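Local coordinates for protein D-galactonate dehydratase family member SEN1436 (Salmonella enterica subsp. enterica serovar Enteritidis, PDB 3TW9) that dehydrates D-gluconate to 2-dehydro-3-deoxy-D-gluconate, with low activity in vitro, using one bound magnesium ion per subunit as a member of the enolase superfamily, at residues P148-T153 with Y272-V277; A362-D367 with Q376-M381. All coordinates share one frame; numbering follows the deposited sequence.

Contact 1. Residues P148-T153 with Y272-V277; sequences PLYCHT and YLEDPV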
# COMPACT_ATOMS: atom_id res chain seq x y z
N PRO C 148 -17.15 8.31 -10.48
CA PRO C 148 -17.28 9.51 -11.30
C PRO C 148 -16.26 9.56 -12.42
O PRO C 148 -15.11 9.15 -12.26
CB PRO C 148 -17.09 10.67 -10.32
CG PRO C 148 -16.61 10.07 -9.07
CD PRO C 148 -16.98 8.62 -9.05
N LEU C 149 -16.74 10.02 -13.56
CA LEU C 149 -15.97 10.03 -14.77
C LEU C 149 -15.77 11.44 -15.27
O LEU C 149 -16.52 12.37 -14.93
CB LEU C 149 -16.73 9.24 -15.86
CG LEU C 149 -17.21 7.84 -15.55
CD1 LEU C 149 -18.09 7.41 -16.68
CD2 LEU C 149 -16.05 6.83 -15.29
N TYR C 150 -14.70 11.62 -16.05
CA TYR C 150 -14.62 12.73 -16.98
C TYR C 150 -14.41 12.20 -18.40
O TYR C 150 -13.91 11.09 -18.59
CB TYR C 150 -13.57 13.81 -16.62
CG TYR C 150 -12.09 13.55 -16.89
CD1 TYR C 150 -11.47 14.03 -18.05
CD2 TYR C 150 -11.29 12.93 -15.92
CE1 TYR C 150 -10.10 13.85 -18.27
CE2 TYR C 150 -9.90 12.74 -16.14
CZ TYR C 150 -9.33 13.22 -17.30
OH TYR C 150 -7.97 13.07 -17.51
N CYS C 151 -14.84 13.00 -19.36
CA CYS C 151 -14.65 12.67 -20.77
C CYS C 151 -14.03 13.85 -21.46
O CYS C 151 -14.00 14.98 -20.94
CB CYS C 151 -16.01 12.36 -21.40
SG CYS C 151 -17.09 13.79 -21.28
N HIS C 152 -13.56 13.59 -22.67
CA HIS C 152 -12.94 14.57 -23.53
C HIS C 152 -14.00 15.25 -24.38
O HIS C 152 -15.05 14.67 -24.64
CB HIS C 152 -11.96 13.84 -24.45
CG HIS C 152 -10.82 13.18 -23.74
ND1 HIS C 152 -9.75 12.63 -24.41
CD2 HIS C 152 -10.55 13.01 -22.42
CE1 HIS C 152 -8.89 12.12 -23.54
NE2 HIS C 152 -9.36 12.33 -22.33
N THR C 153 -13.73 16.49 -24.79
CA THR C 153 -14.67 17.27 -25.60
C THR C 153 -14.04 17.74 -26.90
O THR C 153 -14.28 18.88 -27.33
CB THR C 153 -15.26 18.48 -24.81
OG1 THR C 153 -14.21 19.39 -24.44
CG2 THR C 153 -16.00 18.03 -23.54
N TYR C 272 -8.18 19.84 -12.30
CA TYR C 272 -6.73 19.76 -12.39
C TYR C 272 -6.14 20.27 -13.70
O TYR C 272 -6.81 20.31 -14.73
CB TYR C 272 -6.20 18.37 -11.98
CG TYR C 272 -6.52 17.13 -12.78
CD1 TYR C 272 -6.20 17.02 -14.16
CD2 TYR C 272 -7.04 16.01 -12.13
CE1 TYR C 272 -6.43 15.79 -14.85
CE2 TYR C 272 -7.28 14.83 -12.79
CZ TYR C 272 -6.99 14.72 -14.14
OH TYR C 272 -7.23 13.48 -14.73
N LEU C 273 -4.87 20.68 -13.61
CA LEU C 273 -4.05 21.00 -14.78
C LEU C 273 -3.06 19.86 -14.92
O LEU C 273 -2.34 19.55 -13.97
CB LEU C 273 -3.29 22.30 -14.55
CG LEU C 273 -2.42 22.84 -15.70
CD1 LEU C 273 -3.31 23.25 -16.89
CD2 LEU C 273 -1.63 24.04 -15.25
N GLU C 274 -3.07 19.24 -16.10
CA GLU C 274 -2.43 17.94 -16.32
C GLU C 274 -1.14 18.02 -17.13
O GLU C 274 -1.04 18.78 -18.10
CB GLU C 274 -3.41 17.00 -17.03
CG GLU C 274 -2.83 15.61 -17.23
CD GLU C 274 -3.69 14.76 -18.08
OE1 GLU C 274 -4.80 15.20 -18.37
OE2 GLU C 274 -3.25 13.64 -18.42
N ASP C 275 -0.18 17.19 -16.71
CA ASP C 275 1.17 17.13 -17.33
C ASP C 275 1.76 18.47 -17.69
O ASP C 275 2.10 18.72 -18.85
CB ASP C 275 1.18 16.16 -18.51
CG ASP C 275 0.92 14.76 -18.10
OD1 ASP C 275 0.74 14.49 -16.89
OD2 ASP C 275 0.84 13.87 -19.00
N PRO C 276 1.92 19.36 -16.67
CA PRO C 276 2.54 20.64 -16.96
C PRO C 276 4.03 20.49 -17.37
O PRO C 276 4.59 21.38 -17.98
CB PRO C 276 2.42 21.40 -15.63
CG PRO C 276 2.30 20.36 -14.58
CD PRO C 276 1.49 19.27 -15.26
N VAL C 277 4.65 19.37 -16.98
CA VAL C 277 6.03 19.10 -17.40
C VAL C 277 6.13 17.69 -17.95
O VAL C 277 5.32 16.82 -17.61
CB VAL C 277 7.09 19.32 -16.27
CG1 VAL C 277 7.06 20.76 -15.82
CG2 VAL C 277 6.87 18.38 -15.04
O HOH W 1 -6.80 14.14 -19.72
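Tyr-150 OH is gripped from two directions: Tyr-272 OH donates a hydrogen bond to it over 2.9 Å, and a water lies 2.7 Å from the same Tyr-150 OH. The two tyrosines stand on strands 147-152 and 272-274 of the modified TIM barrel, (beta/alpha)7beta, of the enolase superfamily. These strands are not neighbours: the nearest pair of CA atoms, those of Tyr-150 and Tyr-272, is 11.5 Å apart, with strands 175-177 and 244-248 between them in the sheet, so only long side chains can meet across the interior. Each tyrosine has CG between its backbone N and carbonyl carbon (chi1 78° and 65°), which carries its ring into the interior, and the two rings meet obliquely, planes at 90°. Tyr-150 OH lies near the plane of the Tyr-272 ring, at its edge, while Tyr-150 CE2 packs 4.0 Å from Tyr-272 CZ. Tyrosine suits both places, being long enough to span part of the barrel interior, with a terminal hydroxyl to hydrogen-bond there. Glu-274, a magnesium ligand, reaches inward on an extended chain; its OE2 forms a salt bridge with Arg-321, which should offset part of the charge crowded there by Glu-300 and Asp-248. The water lies in the plane of the Tyr-150 ring, at its edge, and donates to Glu-274 OE1 over 2.6 Å, bridging a gap of 3.9 Å between that oxygen and Tyr-150 OH.

Contact 2. Residues A362-D367 with Q376-M381; sequences ANMHLD and QEYTPM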
# COMPACT_ATOMS: atom_id res chain seq x y z
N ALA C 362 -9.70 -2.94 -14.82
CA ALA C 362 -8.64 -2.90 -13.80
C ALA C 362 -8.58 -1.53 -13.11
O ALA C 362 -8.58 -1.50 -11.87
CB ALA C 362 -7.29 -3.22 -14.40
N ASN C 363 -8.57 -0.44 -13.89
CA ASN C 363 -8.64 0.96 -13.36
C ASN C 363 -9.77 1.08 -12.38
O ASN C 363 -9.63 1.66 -11.33
CB ASN C 363 -8.93 2.02 -14.43
CG ASN C 363 -7.74 2.31 -15.38
OD1 ASN C 363 -6.62 1.80 -15.23
ND2 ASN C 363 -8.00 3.16 -16.36
N MET C 364 -10.94 0.55 -12.75
CA MET C 364 -12.15 0.79 -11.98
C MET C 364 -12.23 -0.05 -10.71
O MET C 364 -12.75 0.42 -9.71
CB MET C 364 -13.39 0.64 -12.87
CG MET C 364 -13.49 1.78 -13.88
SD MET C 364 -14.90 1.54 -14.98
CE MET C 364 -14.79 3.04 -15.97
N HIS C 365 -11.69 -1.27 -10.73
CA HIS C 365 -11.54 -2.06 -9.49
C HIS C 365 -10.59 -1.41 -8.49
O HIS C 365 -10.85 -1.42 -7.28
CB HIS C 365 -11.08 -3.49 -9.78
CG HIS C 365 -12.17 -4.36 -10.32
ND1 HIS C 365 -12.91 -5.20 -9.52
CD2 HIS C 365 -12.67 -4.50 -11.57
CE1 HIS C 365 -13.82 -5.82 -10.25
NE2 HIS C 365 -13.69 -5.41 -11.50
N LEU C 366 -9.50 -0.84 -8.99
CA LEU C 366 -8.67 0.02 -8.15
C LEU C 366 -9.48 1.21 -7.63
O LEU C 366 -9.49 1.48 -6.43
CB LEU C 366 -7.45 0.48 -8.94
CG LEU C 366 -6.42 -0.61 -9.24
CD1 LEU C 366 -5.51 -0.14 -10.34
CD2 LEU C 366 -5.59 -1.01 -8.02
N ASP C 367 -10.19 1.90 -8.53
CA ASP C 367 -10.95 3.11 -8.20
C ASP C 367 -11.95 2.83 -7.06
O ASP C 367 -12.07 3.61 -6.14
CB ASP C 367 -11.77 3.55 -9.40
CG ASP C 367 -10.96 4.17 -10.49
OD1 ASP C 367 -9.83 4.69 -10.21
OD2 ASP C 367 -11.45 4.17 -11.63
N GLN C 376 -12.08 9.19 -12.69
CA GLN C 376 -11.77 8.25 -13.78
C GLN C 376 -12.03 8.83 -15.17
O GLN C 376 -13.18 8.98 -15.62
CB GLN C 376 -12.49 6.92 -13.61
CG GLN C 376 -12.00 5.84 -14.59
CD GLN C 376 -10.48 5.69 -14.52
OE1 GLN C 376 -9.75 6.01 -15.48
NE2 GLN C 376 -10.01 5.17 -13.40
N GLU C 377 -10.95 9.17 -15.86
CA GLU C 377 -11.00 9.50 -17.31
C GLU C 377 -11.64 8.34 -18.04
O GLU C 377 -11.34 7.19 -17.73
CB GLU C 377 -9.57 9.70 -17.82
CG GLU C 377 -9.47 10.15 -19.27
CD GLU C 377 -8.02 10.35 -19.69
OE1 GLU C 377 -7.12 9.72 -19.08
OE2 GLU C 377 -7.81 11.13 -20.63
N TYR C 378 -12.52 8.64 -18.98
CA TYR C 378 -13.25 7.57 -19.68
C TYR C 378 -13.36 7.89 -21.16
O TYR C 378 -13.74 9.02 -21.54
CB TYR C 378 -14.67 7.34 -19.08
CG TYR C 378 -15.34 6.16 -19.77
CD1 TYR C 378 -14.92 4.86 -19.50
CD2 TYR C 378 -16.34 6.36 -20.74
CE1 TYR C 378 -15.49 3.75 -20.17
CE2 TYR C 378 -16.92 5.29 -21.43
CZ TYR C 378 -16.49 3.98 -21.13
OH TYR C 378 -17.03 2.88 -21.78
N THR C 379 -13.05 6.88 -21.98
CA THR C 379 -13.15 7.01 -23.45
C THR C 379 -14.25 6.07 -23.94
O THR C 379 -14.12 4.86 -23.80
CB THR C 379 -11.82 6.66 -24.12
OG1 THR C 379 -10.82 7.56 -23.62
CG2 THR C 379 -11.89 6.80 -25.64
N PRO C 380 -15.35 6.64 -24.49
CA PRO C 380 -16.45 5.81 -25.00
C PRO C 380 -15.99 4.73 -25.98
O PRO C 380 -15.06 4.93 -26.78
CB PRO C 380 -17.35 6.83 -25.68
CG PRO C 380 -17.15 8.10 -24.86
CD PRO C 380 -15.66 8.08 -24.59
N MET C 381 -16.62 3.57 -25.85
CA MET C 381 -16.30 2.39 -26.64
C MET C 381 -17.31 2.22 -27.76
O MET C 381 -18.43 2.72 -27.69
CB MET C 381 -16.32 1.16 -25.75
CG MET C 381 -15.29 1.16 -24.67
SD MET C 381 -15.48 -0.38 -23.79
CE MET C 381 -14.58 -0.01 -22.27
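Helix 357-369 and strand 376-377 come closest where the CA atoms of Asp-367 and Gln-376 lie 7.6 Å apart, the chain having turned back through only eight intervening residues. The helix packs here against the strand that follows it, the last barrel strand of the (beta/alpha)7beta modified TIM barrel, and Gln-376 contributes the largest share of the interface between them. Its CG is anti to the backbone N (chi1 -170°) and the chain then bends at chi2, which turns the amide toward the helix. Gln-376 NE2 donates a nearly straight hydrogen bond (164°) to Asp-367 OD2; the modelled 2.5 Å between these two atoms is unusually short, so its exact length is doubtful. Glutamine suits the place, since its N-H can satisfy a buried carboxylate oxygen while the side chain itself stays neutral. One helical turn earlier, Asn-363 sets its amide only 18° from the plane of the Gln-376 amide, and its CB lies 3.5 Å from Gln-376 NE2. The polar end of Asn-363 is fixed mainly by His-350, whose carbonyl oxygen accepts a hydrogen bond from ND2; this ties the helix to the loop carrying a probable substrate-binding histidine. Met-364 supplies the apolar part. Its straight, flexible chain carries the terminal methyl beyond the helix surface, where CE packs loosely against Gln-376 CG, 4.2 Å away. That same methyl also meets the Tyr-378 ring obliquely, Met-364 CE approaching Tyr-378 CD1 to 4.0 Å.

How the contacts relate
Both contacts are buried, but they occupy different layers of one barrel. Contact 1 spans the interior between strands and leads to the magnesium site; contact 2 joins a strand to an outer helix. Their chemistry follows: hydroxyls, a water and a metal-binding carboxylate inside, an amide-carboxylate pair with a methionine cover behind. Strands 147-152 and 376-377 are parallel neighbours in the sheet, tied by the backbone bond between Tyr-150 O and Tyr-378 N. Alternation along strand 376-377 separates the roles, Gln-376 facing the helix while Glu-377 turns to the active site, where its OE2 lies 2.6 Å from His-152 NE2, a probable hydrogen bond.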